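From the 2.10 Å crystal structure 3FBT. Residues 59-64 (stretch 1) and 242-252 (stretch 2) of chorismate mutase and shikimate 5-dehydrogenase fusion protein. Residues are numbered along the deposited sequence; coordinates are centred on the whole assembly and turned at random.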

# COMPACT_ATOMS: atom_id res chain seq x y z
N CYS A 59 6.77 0.98 -3.89
CA CYS A 59 6.68 1.58 -2.55
C CYS A 59 7.26 2.98 -2.48
O CYS A 59 8.39 3.21 -2.94
CB CYS A 59 7.46 0.69 -1.60
SG CYS A 59 7.36 1.22 0.07
N GLY A 60 6.56 3.93 -1.90
CA GLY A 60 7.15 5.29 -1.78
C GLY A 60 8.37 5.41 -0.82
O GLY A 60 9.14 6.40 -0.88
N GLY A 61 8.48 4.49 0.13
CA GLY A 61 9.50 4.59 1.20
C GLY A 61 9.06 3.84 2.43
O GLY A 61 7.87 3.76 2.67
N LEU A 62 10.00 3.18 3.11
CA LEU A 62 9.76 2.37 4.35
C LEU A 62 10.66 2.76 5.51
O LEU A 62 11.85 2.97 5.33
CB LEU A 62 10.04 0.85 4.13
CG LEU A 62 9.10 0.02 3.25
CD1 LEU A 62 9.44 -1.52 3.16
CD2 LEU A 62 7.72 0.20 3.77
N ASN A 63 10.11 2.88 6.69
CA ASN A 63 10.92 2.81 7.89
C ASN A 63 11.12 1.32 8.29
O ASN A 63 10.30 0.45 7.98
CB ASN A 63 10.27 3.59 9.02
CG ASN A 63 10.35 5.11 8.82
OD1 ASN A 63 9.37 5.79 8.92
ND2 ASN A 63 11.50 5.60 8.56
N VAL A 64 12.23 1.03 8.95
CA VAL A 64 12.53 -0.33 9.37
C VAL A 64 12.73 -0.28 10.88
O VAL A 64 13.42 0.57 11.36
CB VAL A 64 13.82 -0.79 8.82
CG1 VAL A 64 14.08 -2.24 9.25
CG2 VAL A 64 13.84 -0.66 7.19
N SER A 242 10.89 14.76 14.26
CA SER A 242 11.98 15.05 13.29
C SER A 242 12.47 13.87 12.51
O SER A 242 12.91 14.00 11.36
CB SER A 242 13.21 15.66 14.00
OG SER A 242 12.74 16.81 14.68
N GLN A 243 12.58 12.72 13.16
CA GLN A 243 12.94 11.53 12.42
C GLN A 243 11.88 11.26 11.34
O GLN A 243 12.22 10.91 10.26
CB GLN A 243 13.16 10.32 13.33
CG GLN A 243 13.57 9.08 12.60
CD GLN A 243 12.35 8.17 12.29
OE1 GLN A 243 11.97 7.95 11.11
NE2 GLN A 243 11.78 7.62 13.34
N ALA A 244 10.62 11.42 11.62
CA ALA A 244 9.65 11.15 10.57
C ALA A 244 9.78 12.20 9.37
O ALA A 244 9.76 11.83 8.17
CB ALA A 244 8.27 11.14 11.18
N ALA A 245 9.93 13.50 9.72
CA ALA A 245 10.18 14.56 8.69
C ALA A 245 11.37 14.22 7.84
O ALA A 245 11.38 14.27 6.56
CB ALA A 245 10.37 15.99 9.38
N ALA A 246 12.42 13.80 8.51
CA ALA A 246 13.62 13.48 7.74
C ALA A 246 13.42 12.25 6.82
O ALA A 246 14.02 12.16 5.77
CB ALA A 246 14.87 13.33 8.67
N SER A 247 12.62 11.27 7.23
CA SER A 247 12.42 10.15 6.33
C SER A 247 11.73 10.64 5.09
O SER A 247 12.06 10.20 3.98
CB SER A 247 11.62 8.98 7.01
OG SER A 247 12.42 8.50 8.11
N GLU A 248 10.74 11.53 5.31
CA GLU A 248 9.85 11.95 4.23
C GLU A 248 10.67 12.80 3.27
O GLU A 248 10.39 12.78 2.04
CB GLU A 248 8.68 12.78 4.73
CG GLU A 248 7.57 12.00 5.41
CD GLU A 248 6.88 10.98 4.52
OE1 GLU A 248 6.97 11.07 3.26
OE2 GLU A 248 6.24 10.06 5.10
N GLU A 249 11.67 13.53 3.83
CA GLU A 249 12.59 14.34 3.02
C GLU A 249 13.36 13.43 2.12
O GLU A 249 13.53 13.71 0.96
CB GLU A 249 13.57 15.17 3.88
CG GLU A 249 12.87 16.31 4.76
CD GLU A 249 13.89 17.05 5.67
OE1 GLU A 249 13.60 18.18 6.09
OE2 GLU A 249 15.01 16.53 5.95
N ILE A 250 13.88 12.33 2.66
CA ILE A 250 14.66 11.48 1.80
C ILE A 250 13.79 10.72 0.75
O ILE A 250 14.21 10.53 -0.41
CB ILE A 250 15.43 10.48 2.66
CG1 ILE A 250 16.58 11.17 3.48
CG2 ILE A 250 15.87 9.33 1.82
CD1 ILE A 250 16.95 10.35 4.81
N TRP A 251 12.59 10.28 1.15
CA TRP A 251 11.70 9.55 0.24
C TRP A 251 11.23 10.44 -0.95
O TRP A 251 11.24 10.03 -2.08
CB TRP A 251 10.43 8.98 0.97
CG TRP A 251 10.79 7.91 2.01
CD1 TRP A 251 11.78 7.02 1.94
CD2 TRP A 251 10.07 7.63 3.25
NE1 TRP A 251 11.77 6.21 3.12
CE2 TRP A 251 10.73 6.61 3.91
CE3 TRP A 251 8.93 8.18 3.84
CZ2 TRP A 251 10.27 6.09 5.14
CZ3 TRP A 251 8.50 7.71 5.02
CH2 TRP A 251 9.17 6.67 5.68
N ASN A 252 10.79 11.64 -0.62
CA ASN A 252 10.18 12.48 -1.58
C ASN A 252 11.11 13.57 -2.09
O ASN A 252 10.66 14.44 -2.81
CB ASN A 252 8.95 13.07 -0.96
CG ASN A 252 8.03 11.99 -0.48
OD1 ASN A 252 7.64 11.12 -1.26
ND2 ASN A 252 7.76 11.96 0.83
O HOH W 1 8.53 8.51 -2.66
O HOH W 2 9.32 7.59 11.19

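The indole of Trp251 lies flat against bare backbone: Gly61 CA sits 3.4 Å from the centroid of the Trp251 five-membered ring, 9° off the ring normal, a CH-pi contact over the face. Glycine suits this place twice over. An ideal CB on Gly61 would fall 2.2 Å from Trp251 CG, and at phi/psi 155/142 it would also jam against the carbonyl oxygen of Gly60. Trp251, with chi1 m and its CA-to-CB bond directed toward the strand, runs along the backbone: Gly60 O approaches Trp251 CB at 3.4 Å, and Leu62 C approaches Trp251 CZ2 at 3.4 Å. The CA-to-CB bond of Leu62 points away, so it meets the indole mainly through its main chain. At the ring edge, Asn63 OD1 lies 3.4 Å from Trp251 CH2.

Asn63 supplies the direct polar link. Its CA-to-CB bond points sideways, but the amide reaches the helix, where Asn63 ND2 donates a hydrogen bond to Ser247 OG (3.1 Å, 163°). Ser247, one turn before Trp251, has its CA-to-CB bond toward the strand, which places OG where the amide of Asn63 can reach it. Water 2 bridges the stretches, its O donating to Asn63 OD1 (2.9 Å) and to Gln243 OE1 (2.7 Å). Together the two stretches bury 265 Å², with Trp251 and Asn63 the most extensively covered.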